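2-dehydropantoate 2-reductase (Bacillus subtilis, PDB 3EGO) probably catalyses the NADPH-dependent reduction of 2-dehydropantoate (ketopantoate) to (R)-pantoate, the second step of pantoate synthesis on the pathway to pantothenate. Local coordinates at residues 14-19 with 134-139; 82-87 with 109-114; 100-105 with 265-270; 141-146 with 175-180; 160-163 with 167-170. One frame throughout, in Å; residues are numbered along the deposited sequence.

Contacts 1, 2 and 3 are buried, contact 4 is partly so, and contact 5 lies at the surface. In none of the five does a hydrogen bond cross between the segments. Contacts 1 and 2 fall within the N-terminal nucleotide-binding part and pack aliphatic or aromatic groups. Contacts 3 and 4 tie that part to C-terminal helices, through a Met-aromatic pair and a single leucine respectively, and touch each other, Met102 SD lying 3.8 Å from Thr179 CG2. Contact 5, a surface methyl-amide contact, is nested inside the loop closed by contact 4, and strands 142-146 and 168-170 are parallel neighbours. Contact 1 meets contact 4 through Cys17 and Ile142.

Contact 1: 14-19 with 134-139; sequences GLLCAY and VDHTGL
Two extended side chains meet here: Leu16 places CG anti to its own N (chi1 -178°) and reaches outward from the helix, while His136 does the same from its strand (chi1 -165°), and the two cross at about a right angle. The setting is the Rossmann-type nucleotide-binding fold. Segment 14-19 belongs to helix 12-22, which follows the glycine-rich loop that probably binds NADP(+), Gly14 being the last glycine of its GxGxxG pattern. The helix runs nearly perpendicular to strand 133-138, with the two short axes 8.5 Å apart.

Leu16 CD1 sits over one face of the His136 imidazole as a CH-pi contact, 3.8 Å from the ring centroid and 16° off its normal. Leu139 CD2, from the same segment as the histidine, lies 3.7 Å above the opposite face, and this sandwich probably limits tilting of the ring. Its ND1 is hydrogen-bonded to the hydroxyl of Tyr20, one turn on in the helix, which would hold its rotation. With a leucine in place of His136, Tyr20 OH would probably lose its hydrogen-bond mate.

Beyond the histidine, Thr137 and Gly138 both face Gly125 in a classic beta bulge. Leu16 also touches Ala126, a probable NADP(+)-binding residue of strand 116-128, and Leu47 of strand 45-49. At the start of the strand the packing is mainly aliphatic: Leu15 CB rests 3.8 Å from Val134 CB, and Val134 CG1 reaches to 4.0 Å from Leu16 N.

Contact 2: 82-87 with 109-114; sequences SVFSSL and KDWHVG
An aromatic pair carries this contact. Phe84, on helix 80-86, presents its edge to one face of the Trp111 indole in a T-shaped (edge-to-face) stack, with the phenyl and six-membered ring centroids 5.1 Å apart and the planes at 76°. The touching edge is the CD1-CE1 side of the phenylalanine, and Phe84 CD1 stands 3.9 Å from Trp111 CZ2. Trp111 arrives from the loop with CG anti to the backbone N (chi1 -163°), which carries the benzene half of the indole in toward the helix.

Aliphatic groups add to the packing. Leu87 approaches the rim of the indole rather than its face: CB lies in the ring plane 3.7 Å from Trp111 CH2, and CD1 is 3.8 Å from the same atom. On the face turned from Phe84, Val113 CG1 lies 3.2 Å above the indole plane, offset toward the rim near NE1 and CE2. The indole is thus met on both faces, though over different parts, and at one edge. Shrinking Trp111 to an alanine is likely to leave the phenyl edge of Phe84 without its aromatic partner and Leu87 without the rim it packs on.

No hydrogen bond crosses between the segments; those present are within the helix or reach beyond it. Ser82 O receives both Ser86 N at 3.1 Å and, at 3.3 Å, Ser86 OG, which come from opposite faces of the carbonyl plane. Leu87 O is hydrogen-bonded to His115 NE2, just beyond Gly114.

The contact packs a helix of the Rossmann-type domain against the loop that leads from helix 103-109 into strand 116-128.

Contact 3: 100-105 with 265-270; sequences NGMGHI and IGYLLK
Met102 lies across the Tyr267 ring, its chain passing obliquely over the face. CB stands over the centre of the ring, 3.6 Å from the centroid and only 4° off the normal, a CH-pi contact. Farther along, SD is 4.8 Å from the centroid and 39° off the normal, giving an oblique Met-aromatic contact. The bend at chi3 (78°) then turns the methyl along the ring, so that Met102 CE ends 3.5 Å from Tyr267 OH. The side chain thus runs from the ring centre out past the CE2 side to the hydroxyl.

The backbone takes part as well. Met102 O approaches Tyr267 CD1 to 3.2 Å, and the same oxygen accepts the hydrogen bond from Ile105 N at 2.9 Å. Gly103 N lies 3.9 Å from Tyr267 CB, where the two backbones come close. Ile105 CB makes a looser approach, 4.4 Å from Tyr267 CE1. His106 also stacks on the tyrosine ring, and Leu223 of helix 206-223 touches it.

The two segments belong to different halves of the enzyme, the nucleotide-binding part and the helical C-terminal part. Polar links join the two parts elsewhere: Met102 is joined through its backbone to Ala263, and Asn100 ND2 is hydrogen-bonded to Glu260, Asn100 and Glu260 both being probable NADP(+) ligands. The probable proton donor Lys181 lies about 8 Å from Met102, side chain to side chain. Between segments 100-105 and 265-270 there is no hydrogen bond, so this part of the junction rests largely on dispersion and CH-pi attraction, forces less directional than those polar links.

Contact 4: 141-146 with 175-180; sequences AIKWSA and YRLLTG
The contact joins strand 142-146 of the sheet to the start of helix 174-195, the long helix that carries the probable proton donor Lys181, and Leu177 makes all of its close approaches. The axes of strand 142-146 and of the short helix segment 175-180 pass 8.8 Å apart at 138°. A chi1 of -177° sets CG of Leu177 opposite the backbone N and brings CD2 onto the strand: Leu177 CD2 is 3.5 Å from Ser145 OG and 3.6 Å from Lys143 O. Leu177 CD1 and CD2 each lie 4.1 Å from Lys143 CB.

The polar groups beside the leucine are engaged elsewhere. Ser145 OG is hydrogen-bonded to Glu171 O, and the Lys143 ammonium forms a salt bridge with Glu123, while Lys143 CB and O meet Leu177. Within the helix, Tyr175 O accepts from Thr179 N and from Thr179 OG1 (2.8 Å), which arrive from opposite faces of the carbonyl plane.

Leu177 and Leu178 both reach Ile121 of strand 116-128, the antiparallel neighbour of strand 142-146, while strand 168-170 pairs in parallel on its other edge and leads into the helix.

Contact 5: 160-163 with 167-170; sequences QHNH and PIYY
His163 ND1 is hydrogen-bonded to Asp165 N, a bond that closes the chain on itself just before Pro167, which His163 also touches. His163 O comes to 3.8 Å from Pro167 N; a proline nitrogen bears no hydrogen, so this is packing and not a hydrogen bond. The imidazole points elsewhere, meeting the Tyr20 ring edge-to-face and resting on Leu23 near the end of helix 12-22.

The side-chain contact proper is between Asn162 and Ile168, which approach each other obliquely. Ile168 CD1 is the sole atom of the isoleucine that meets the amide, coming obliquely to the end of the group, 3.9 Å from Asn162 CG. The reach of Ile168 comes from its extended CG1-CD1 arm (chi2 174°), which carries the methyl out from the strand toward the loop. No hydrogen bond links the two segments, and the contact is a modest one at the surface, well away from the probable nucleotide loop: the side chains of Ile168 and Val13 are about 11 Å apart.

The other branch of Ile168 turns to the sheet, where CG2 packs on the Trp144 indole. Tyr169, the next residue, pairs with strand 142-146 through backbone hydrogen bonds from its N to Ile142 O and from Trp144 N to its O. Segment 160-163 is thus part of the connection that returns the chain from strand 142-146 to its parallel neighbour 168-170, passing close to helix 12-22 on the way.

Contact 1: 14-19 with 134-139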
# COMPACT_ATOMS: atom_id res chain seq x y z
N GLY A 14 5.86 -9.37 -27.97
CA GLY A 14 6.10 -10.48 -28.88
C GLY A 14 5.35 -10.37 -30.19
O GLY A 14 5.92 -10.55 -31.27
N LEU A 15 4.06 -10.08 -30.12
CA LEU A 15 3.27 -9.99 -31.35
C LEU A 15 3.73 -8.83 -32.21
O LEU A 15 3.71 -8.90 -33.42
CB LEU A 15 1.78 -9.82 -30.99
CG LEU A 15 1.18 -11.04 -30.24
CD1 LEU A 15 -0.27 -10.70 -29.80
CD2 LEU A 15 1.24 -12.29 -31.07
N LEU A 16 4.06 -7.71 -31.56
CA LEU A 16 4.54 -6.51 -32.28
C LEU A 16 5.84 -6.84 -33.02
O LEU A 16 5.98 -6.55 -34.23
CB LEU A 16 4.83 -5.39 -31.25
CG LEU A 16 5.30 -4.05 -31.85
CD1 LEU A 16 4.17 -3.29 -32.38
CD2 LEU A 16 6.00 -3.28 -30.76
N CYS A 17 6.79 -7.49 -32.33
CA CYS A 17 8.05 -7.84 -32.98
C CYS A 17 7.81 -8.86 -34.10
O CYS A 17 8.42 -8.81 -35.15
CB CYS A 17 9.02 -8.48 -31.96
SG CYS A 17 9.66 -7.31 -30.74
N ALA A 18 6.91 -9.82 -33.85
CA ALA A 18 6.66 -10.86 -34.86
C ALA A 18 6.09 -10.22 -36.12
O ALA A 18 6.53 -10.54 -37.20
CB ALA A 18 5.68 -11.90 -34.29
N TYR A 19 5.14 -9.29 -35.99
CA TYR A 19 4.60 -8.65 -37.17
C TYR A 19 5.70 -7.96 -38.01
O TYR A 19 5.88 -8.17 -39.23
CB TYR A 19 3.48 -7.64 -36.82
CG TYR A 19 3.08 -6.95 -38.11
CD1 TYR A 19 2.24 -7.59 -39.03
CD2 TYR A 19 3.63 -5.72 -38.47
CE1 TYR A 19 1.93 -7.00 -40.24
CE2 TYR A 19 3.34 -5.13 -39.65
CZ TYR A 19 2.50 -5.79 -40.54
OH TYR A 19 2.21 -5.18 -41.74
N VAL A 134 -2.56 -7.19 -32.20
CA VAL A 134 -1.83 -6.22 -31.39
C VAL A 134 -2.03 -4.82 -31.96
O VAL A 134 -1.99 -4.59 -33.19
CB VAL A 134 -0.29 -6.59 -31.24
CG1 VAL A 134 0.44 -6.47 -32.59
CG2 VAL A 134 0.43 -5.66 -30.20
N ASP A 135 -2.20 -3.86 -31.08
CA ASP A 135 -2.40 -2.50 -31.55
C ASP A 135 -1.09 -1.78 -31.31
O ASP A 135 -0.62 -1.77 -30.17
CB ASP A 135 -3.50 -1.90 -30.70
CG ASP A 135 -3.91 -0.50 -31.13
OD1 ASP A 135 -3.37 0.06 -32.10
OD2 ASP A 135 -4.81 0.04 -30.46
N HIS A 136 -0.50 -1.21 -32.35
CA HIS A 136 0.75 -0.45 -32.20
C HIS A 136 0.34 0.98 -31.82
O HIS A 136 0.12 1.85 -32.71
CB HIS A 136 1.51 -0.43 -33.54
CG HIS A 136 2.95 0.01 -33.43
ND1 HIS A 136 3.79 0.07 -34.52
CD2 HIS A 136 3.69 0.40 -32.35
CE1 HIS A 136 4.98 0.47 -34.13
NE2 HIS A 136 4.96 0.67 -32.82
N THR A 137 0.19 1.19 -30.51
CA THR A 137 -0.33 2.46 -29.97
C THR A 137 0.70 3.59 -29.85
O THR A 137 0.33 4.76 -29.74
CB THR A 137 -0.95 2.25 -28.55
OG1 THR A 137 -0.01 1.57 -27.72
CG2 THR A 137 -2.18 1.42 -28.62
N GLY A 138 1.98 3.24 -29.87
CA GLY A 138 3.03 4.21 -29.58
C GLY A 138 4.18 3.93 -30.53
O GLY A 138 4.82 2.91 -30.45
N LEU A 139 4.40 4.82 -31.47
CA LEU A 139 5.39 4.58 -32.48
C LEU A 139 6.74 4.93 -31.88
O LEU A 139 7.14 6.10 -31.85
CB LEU A 139 5.09 5.43 -33.72
CG LEU A 139 3.66 5.31 -34.28
CD1 LEU A 139 3.46 6.23 -35.51
CD2 LEU A 139 3.36 3.86 -34.66

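Contact 2: 82-87 with 109-114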
# COMPACT_ATOMS: atom_id res chain seq x y z
N SER A 82 11.89 -21.17 -17.07
CA SER A 82 11.68 -22.23 -18.07
C SER A 82 12.36 -21.94 -19.42
O SER A 82 12.88 -22.84 -20.08
CB SER A 82 10.19 -22.48 -18.31
OG SER A 82 9.47 -21.27 -18.28
N VAL A 83 12.33 -20.68 -19.83
CA VAL A 83 13.01 -20.25 -21.05
C VAL A 83 14.50 -20.60 -21.01
O VAL A 83 15.01 -21.22 -21.96
CB VAL A 83 12.86 -18.72 -21.27
CG1 VAL A 83 13.62 -18.28 -22.53
CG2 VAL A 83 11.40 -18.36 -21.39
N PHE A 84 15.17 -20.21 -19.93
CA PHE A 84 16.60 -20.48 -19.75
C PHE A 84 16.88 -21.96 -19.90
O PHE A 84 17.89 -22.35 -20.49
CB PHE A 84 17.09 -20.01 -18.37
CG PHE A 84 17.35 -18.53 -18.29
CD1 PHE A 84 18.25 -17.91 -19.15
CD2 PHE A 84 16.69 -17.74 -17.36
CE1 PHE A 84 18.48 -16.56 -19.09
CE2 PHE A 84 16.91 -16.36 -17.29
CZ PHE A 84 17.81 -15.78 -18.16
N SER A 85 15.96 -22.78 -19.37
CA SER A 85 16.11 -24.25 -19.40
C SER A 85 16.04 -24.80 -20.82
O SER A 85 16.78 -25.73 -21.17
CB SER A 85 15.06 -24.92 -18.50
OG SER A 85 15.45 -24.84 -17.14
N SER A 86 15.17 -24.24 -21.63
CA SER A 86 15.16 -24.57 -23.05
C SER A 86 16.40 -24.05 -23.75
O SER A 86 16.94 -24.69 -24.64
CB SER A 86 13.93 -24.01 -23.73
OG SER A 86 12.76 -24.31 -22.99
N LEU A 87 16.86 -22.87 -23.33
CA LEU A 87 17.95 -22.22 -24.05
C LEU A 87 19.26 -23.00 -23.92
O LEU A 87 20.25 -22.71 -24.60
CB LEU A 87 18.10 -20.75 -23.60
CG LEU A 87 16.89 -19.85 -23.95
CD1 LEU A 87 17.21 -18.39 -23.69
CD2 LEU A 87 16.44 -20.04 -25.38
N LYS A 109 24.48 -12.66 -15.89
CA LYS A 109 25.82 -12.42 -15.39
C LYS A 109 26.61 -13.72 -15.26
O LYS A 109 27.75 -13.82 -15.73
CB LYS A 109 25.75 -11.78 -14.01
CG LYS A 109 26.68 -10.61 -13.80
CD LYS A 109 26.00 -9.31 -14.18
CE LYS A 109 26.94 -8.14 -14.03
NZ LYS A 109 26.22 -6.88 -13.69
N ASP A 110 26.00 -14.69 -14.60
CA ASP A 110 26.62 -15.99 -14.38
C ASP A 110 25.91 -17.02 -15.24
O ASP A 110 25.32 -17.97 -14.74
CB ASP A 110 26.49 -16.40 -12.91
CG ASP A 110 26.81 -15.27 -11.96
OD1 ASP A 110 27.89 -14.65 -12.10
OD2 ASP A 110 25.97 -15.00 -11.07
N TRP A 111 25.94 -16.80 -16.55
CA TRP A 111 25.35 -17.78 -17.44
C TRP A 111 26.42 -18.34 -18.37
O TRP A 111 26.91 -17.65 -19.27
CB TRP A 111 24.16 -17.19 -18.23
CG TRP A 111 23.30 -18.26 -18.84
CD1 TRP A 111 23.16 -19.53 -18.39
CD2 TRP A 111 22.47 -18.15 -20.00
NE1 TRP A 111 22.30 -20.23 -19.20
CE2 TRP A 111 21.85 -19.40 -20.20
CE3 TRP A 111 22.18 -17.11 -20.91
CZ2 TRP A 111 20.97 -19.65 -21.25
CZ3 TRP A 111 21.30 -17.37 -21.96
CH2 TRP A 111 20.71 -18.62 -22.12
N HIS A 112 26.78 -19.59 -18.11
CA HIS A 112 27.76 -20.27 -18.92
C HIS A 112 27.08 -20.91 -20.12
O HIS A 112 26.48 -21.97 -20.00
CB HIS A 112 28.50 -21.33 -18.08
CG HIS A 112 29.85 -21.68 -18.62
ND1 HIS A 112 30.86 -20.75 -18.74
CD2 HIS A 112 30.35 -22.85 -19.08
CE1 HIS A 112 31.93 -21.34 -19.25
NE2 HIS A 112 31.65 -22.61 -19.46
N VAL A 113 27.15 -20.24 -21.27
CA VAL A 113 26.60 -20.78 -22.51
C VAL A 113 27.42 -20.31 -23.70
O VAL A 113 28.23 -19.38 -23.59
CB VAL A 113 25.12 -20.37 -22.73
CG1 VAL A 113 24.21 -21.13 -21.77
CG2 VAL A 113 24.94 -18.86 -22.60
N GLY A 114 27.24 -20.96 -24.84
CA GLY A 114 27.93 -20.52 -26.04
C GLY A 114 27.12 -19.53 -26.85
O GLY A 114 27.41 -19.28 -28.03

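Contact 3: 100-105 with 265-270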
# COMPACT_ATOMS: atom_id res chain seq x y z
N ASN A 100 11.42 -6.40 -19.30
CA ASN A 100 11.30 -5.19 -18.48
C ASN A 100 12.03 -5.45 -17.17
O ASN A 100 12.07 -6.59 -16.70
CB ASN A 100 9.84 -4.86 -18.18
CG ASN A 100 9.08 -4.42 -19.41
OD1 ASN A 100 9.61 -3.72 -20.27
ND2 ASN A 100 7.80 -4.81 -19.49
N GLY A 101 12.60 -4.40 -16.59
CA GLY A 101 13.37 -4.57 -15.37
C GLY A 101 14.77 -5.06 -15.66
O GLY A 101 15.18 -5.12 -16.82
N MET A 102 15.51 -5.39 -14.60
CA MET A 102 16.90 -5.82 -14.72
C MET A 102 17.19 -7.09 -13.93
O MET A 102 18.34 -7.48 -13.83
CB MET A 102 17.87 -4.69 -14.32
CG MET A 102 18.03 -3.55 -15.39
SD MET A 102 19.12 -2.13 -14.98
CE MET A 102 20.68 -2.96 -15.30
N GLY A 103 16.16 -7.75 -13.39
CA GLY A 103 16.34 -9.02 -12.66
C GLY A 103 17.00 -10.09 -13.51
O GLY A 103 17.69 -10.98 -12.98
N HIS A 104 16.81 -10.03 -14.83
CA HIS A 104 17.42 -11.03 -15.72
C HIS A 104 18.92 -10.83 -15.83
O HIS A 104 19.66 -11.76 -16.17
CB HIS A 104 16.78 -11.04 -17.12
CG HIS A 104 16.90 -9.74 -17.86
ND1 HIS A 104 16.40 -8.55 -17.38
CD2 HIS A 104 17.41 -9.46 -19.09
CE1 HIS A 104 16.61 -7.59 -18.25
NE2 HIS A 104 17.22 -8.11 -19.31
N ILE A 105 19.35 -9.61 -15.54
CA ILE A 105 20.76 -9.24 -15.63
C ILE A 105 21.58 -10.05 -14.62
O ILE A 105 22.67 -10.49 -14.93
CB ILE A 105 20.95 -7.74 -15.40
CG1 ILE A 105 20.28 -6.95 -16.53
CG2 ILE A 105 22.42 -7.40 -15.29
CD1 ILE A 105 20.76 -7.35 -17.95
N ILE A 265 12.18 -3.84 -8.65
CA ILE A 265 12.63 -3.44 -7.33
C ILE A 265 13.59 -4.44 -6.75
O ILE A 265 14.57 -4.04 -6.11
CB ILE A 265 11.46 -3.26 -6.31
CG1 ILE A 265 10.31 -2.43 -6.89
CG2 ILE A 265 11.99 -2.63 -5.01
CD1 ILE A 265 9.02 -2.58 -6.11
N GLY A 266 13.27 -5.73 -6.91
CA GLY A 266 14.04 -6.84 -6.33
C GLY A 266 15.48 -6.81 -6.81
O GLY A 266 16.42 -7.24 -6.10
N TYR A 267 15.67 -6.30 -8.02
CA TYR A 267 17.04 -6.16 -8.53
C TYR A 267 17.84 -5.05 -7.82
O TYR A 267 19.02 -5.23 -7.47
CB TYR A 267 17.01 -5.94 -10.04
CG TYR A 267 18.29 -5.39 -10.58
CD1 TYR A 267 19.29 -6.23 -11.04
CD2 TYR A 267 18.48 -4.03 -10.68
CE1 TYR A 267 20.48 -5.72 -11.56
CE2 TYR A 267 19.65 -3.51 -11.20
CZ TYR A 267 20.65 -4.37 -11.62
OH TYR A 267 21.84 -3.87 -12.14
N LEU A 268 17.21 -3.89 -7.62
CA LEU A 268 17.78 -2.82 -6.84
C LEU A 268 18.09 -3.31 -5.40
O LEU A 268 19.15 -2.98 -4.85
CB LEU A 268 16.83 -1.64 -6.80
CG LEU A 268 16.75 -0.88 -8.13
CD1 LEU A 268 15.56 0.05 -8.18
CD2 LEU A 268 18.02 -0.06 -8.37
N LEU A 269 17.20 -4.10 -4.83
CA LEU A 269 17.43 -4.58 -3.45
C LEU A 269 18.68 -5.46 -3.39
O LEU A 269 19.51 -5.29 -2.49
CB LEU A 269 16.21 -5.31 -2.89
CG LEU A 269 14.96 -4.39 -2.79
CD1 LEU A 269 13.80 -5.17 -2.18
CD2 LEU A 269 15.22 -3.14 -1.97
N LYS A 270 18.82 -6.38 -4.34
CA LYS A 270 19.99 -7.26 -4.41
C LYS A 270 21.25 -6.46 -4.58
O LYS A 270 22.27 -6.74 -3.95
CB LYS A 270 19.85 -8.27 -5.54
CG LYS A 270 18.84 -9.36 -5.21
CD LYS A 270 18.40 -10.09 -6.45
CE LYS A 270 17.89 -11.47 -6.07
NZ LYS A 270 17.72 -12.32 -7.27

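Contact 4: 141-146 with 175-180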
# COMPACT_ATOMS: atom_id res chain seq x y z
N ALA A 141 10.68 2.73 -30.77
CA ALA A 141 11.87 2.10 -31.34
C ALA A 141 12.27 0.97 -30.41
O ALA A 141 11.77 0.90 -29.28
CB ALA A 141 13.01 3.13 -31.41
N ILE A 142 13.16 0.11 -30.88
CA ILE A 142 13.87 -0.81 -30.02
C ILE A 142 15.31 -0.38 -30.01
O ILE A 142 15.86 -0.01 -31.06
CB ILE A 142 13.75 -2.25 -30.52
CG1 ILE A 142 12.31 -2.76 -30.25
CG2 ILE A 142 14.80 -3.19 -29.83
CD1 ILE A 142 12.06 -4.24 -30.84
N LYS A 143 15.93 -0.40 -28.84
CA LYS A 143 17.37 -0.12 -28.73
C LYS A 143 18.06 -1.31 -28.09
O LYS A 143 17.57 -1.91 -27.13
CB LYS A 143 17.60 1.16 -27.91
CG LYS A 143 17.07 2.43 -28.58
CD LYS A 143 17.08 3.61 -27.63
CE LYS A 143 16.93 4.95 -28.37
NZ LYS A 143 16.21 5.94 -27.54
N TRP A 144 19.21 -1.69 -28.62
CA TRP A 144 19.87 -2.89 -28.12
C TRP A 144 21.39 -2.66 -27.99
O TRP A 144 21.92 -1.71 -28.59
CB TRP A 144 19.62 -4.09 -29.03
CG TRP A 144 20.16 -3.88 -30.38
CD1 TRP A 144 19.60 -3.14 -31.40
CD2 TRP A 144 21.39 -4.40 -30.89
NE1 TRP A 144 20.43 -3.16 -32.50
CE2 TRP A 144 21.53 -3.94 -32.22
CE3 TRP A 144 22.40 -5.22 -30.34
CZ2 TRP A 144 22.67 -4.24 -33.02
CZ3 TRP A 144 23.53 -5.54 -31.13
CH2 TRP A 144 23.65 -5.04 -32.47
N SER A 145 22.04 -3.53 -27.21
CA SER A 145 23.49 -3.47 -26.96
C SER A 145 23.99 -4.88 -26.87
O SER A 145 23.19 -5.79 -26.60
CB SER A 145 23.75 -2.81 -25.62
OG SER A 145 23.18 -1.52 -25.58
N ALA A 146 25.29 -5.11 -27.07
CA ALA A 146 25.91 -6.39 -26.76
C ALA A 146 26.09 -6.60 -25.25
O ALA A 146 26.49 -5.70 -24.52
CB ALA A 146 27.36 -6.53 -27.46
N TYR A 175 24.72 -1.08 -20.03
CA TYR A 175 24.36 -0.78 -18.65
C TYR A 175 23.69 0.57 -18.55
O TYR A 175 22.67 0.74 -17.87
CB TYR A 175 25.57 -0.88 -17.72
CG TYR A 175 25.21 -0.61 -16.27
CD1 TYR A 175 24.75 -1.63 -15.45
CD2 TYR A 175 25.33 0.67 -15.74
CE1 TYR A 175 24.41 -1.37 -14.11
CE2 TYR A 175 25.00 0.93 -14.41
CZ TYR A 175 24.55 -0.09 -13.62
OH TYR A 175 24.23 0.19 -12.30
N ARG A 176 24.21 1.55 -19.28
CA ARG A 176 23.56 2.84 -19.35
C ARG A 176 22.16 2.75 -19.98
O ARG A 176 21.19 3.43 -19.54
CB ARG A 176 24.42 3.79 -20.19
CG ARG A 176 23.82 5.18 -20.26
CD ARG A 176 24.76 6.15 -20.99
NE ARG A 176 26.08 6.19 -20.35
CZ ARG A 176 27.14 6.81 -20.86
NH1 ARG A 176 27.04 7.45 -22.03
NH2 ARG A 176 28.29 6.79 -20.21
N LEU A 177 22.06 1.95 -21.04
CA LEU A 177 20.77 1.80 -21.74
C LEU A 177 19.65 1.33 -20.76
O LEU A 177 18.59 1.98 -20.61
CB LEU A 177 20.94 0.79 -22.90
CG LEU A 177 19.66 0.63 -23.73
CD1 LEU A 177 19.08 1.97 -24.20
CD2 LEU A 177 19.94 -0.29 -24.90
N LEU A 178 19.91 0.22 -20.11
CA LEU A 178 18.93 -0.44 -19.21
C LEU A 178 18.63 0.33 -17.94
O LEU A 178 17.47 0.43 -17.50
CB LEU A 178 19.38 -1.87 -18.86
CG LEU A 178 19.62 -2.92 -19.96
CD1 LEU A 178 19.32 -4.34 -19.54
CD2 LEU A 178 18.89 -2.62 -21.22
N THR A 179 19.67 0.87 -17.32
CA THR A 179 19.48 1.57 -16.05
C THR A 179 18.74 2.82 -16.36
O THR A 179 18.00 3.31 -15.54
CB THR A 179 20.82 1.98 -15.35
OG1 THR A 179 21.60 2.81 -16.24
CG2 THR A 179 21.58 0.76 -14.95
N GLY A 180 18.92 3.36 -17.55
CA GLY A 180 18.28 4.62 -17.87
C GLY A 180 16.78 4.49 -17.93
O GLY A 180 16.03 5.44 -17.71

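Contact 5: 160-163 with 167-170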
# COMPACT_ATOMS: atom_id res chain seq x y z
N GLN A 160 19.47 -5.09 -40.76
CA GLN A 160 19.85 -4.19 -41.85
C GLN A 160 18.67 -3.36 -42.35
O GLN A 160 18.80 -2.16 -42.56
CB GLN A 160 20.45 -4.99 -43.02
CG GLN A 160 20.96 -4.08 -44.15
CD GLN A 160 21.54 -4.82 -45.34
OE1 GLN A 160 21.48 -6.06 -45.42
NE2 GLN A 160 22.10 -4.06 -46.29
N HIS A 161 17.52 -4.02 -42.55
CA HIS A 161 16.34 -3.35 -43.08
C HIS A 161 15.12 -3.51 -42.19
O HIS A 161 14.73 -4.64 -41.86
CB HIS A 161 16.04 -3.89 -44.48
CG HIS A 161 17.05 -3.48 -45.50
ND1 HIS A 161 17.73 -4.38 -46.28
CD2 HIS A 161 17.52 -2.25 -45.84
CE1 HIS A 161 18.57 -3.73 -47.07
NE2 HIS A 161 18.47 -2.44 -46.82
N ASN A 162 14.53 -2.39 -41.79
CA ASN A 162 13.29 -2.46 -41.01
C ASN A 162 12.17 -1.56 -41.49
O ASN A 162 12.45 -0.57 -42.16
CB ASN A 162 13.60 -2.23 -39.54
CG ASN A 162 14.20 -3.45 -38.93
OD1 ASN A 162 15.39 -3.52 -38.75
ND2 ASN A 162 13.36 -4.46 -38.67
N HIS A 163 10.92 -1.89 -41.15
CA HIS A 163 9.80 -0.97 -41.44
C HIS A 163 10.09 0.39 -40.81
O HIS A 163 10.63 0.45 -39.71
CB HIS A 163 8.48 -1.51 -40.87
CG HIS A 163 7.27 -0.82 -41.40
ND1 HIS A 163 6.86 0.41 -40.97
CD2 HIS A 163 6.37 -1.20 -42.35
CE1 HIS A 163 5.76 0.77 -41.62
NE2 HIS A 163 5.43 -0.20 -42.45
N PRO A 167 11.80 1.12 -36.13
CA PRO A 167 13.26 1.30 -36.17
C PRO A 167 14.00 0.58 -35.04
O PRO A 167 13.45 0.40 -33.93
CB PRO A 167 13.44 2.82 -36.03
CG PRO A 167 12.24 3.23 -35.28
CD PRO A 167 11.11 2.39 -35.84
N ILE A 168 15.24 0.20 -35.31
CA ILE A 168 16.04 -0.49 -34.34
C ILE A 168 17.43 0.15 -34.30
O ILE A 168 18.05 0.35 -35.36
CB ILE A 168 16.13 -2.00 -34.69
CG1 ILE A 168 14.72 -2.62 -34.59
CG2 ILE A 168 17.01 -2.70 -33.70
CD1 ILE A 168 14.64 -4.11 -35.08
N TYR A 169 17.88 0.53 -33.08
CA TYR A 169 19.12 1.32 -32.93
C TYR A 169 20.06 0.59 -32.01
O TYR A 169 19.63 0.04 -30.99
CB TYR A 169 18.80 2.68 -32.32
CG TYR A 169 17.84 3.45 -33.14
CD1 TYR A 169 18.13 3.77 -34.47
CD2 TYR A 169 16.62 3.86 -32.61
CE1 TYR A 169 17.22 4.46 -35.26
CE2 TYR A 169 15.73 4.56 -33.39
CZ TYR A 169 16.04 4.84 -34.71
OH TYR A 169 15.14 5.57 -35.46
N TYR A 170 21.34 0.56 -32.38
CA TYR A 170 22.37 -0.05 -31.53
C TYR A 170 22.91 1.00 -30.59
O TYR A 170 23.13 2.14 -31.01
CB TYR A 170 23.50 -0.58 -32.41
CG TYR A 170 24.72 -1.01 -31.63
CD1 TYR A 170 24.69 -2.15 -30.84
CD2 TYR A 170 25.90 -0.28 -31.69
CE1 TYR A 170 25.81 -2.55 -30.13
CE2 TYR A 170 27.03 -0.68 -30.97
CZ TYR A 170 26.97 -1.80 -30.20
OH TYR A 170 28.08 -2.18 -29.48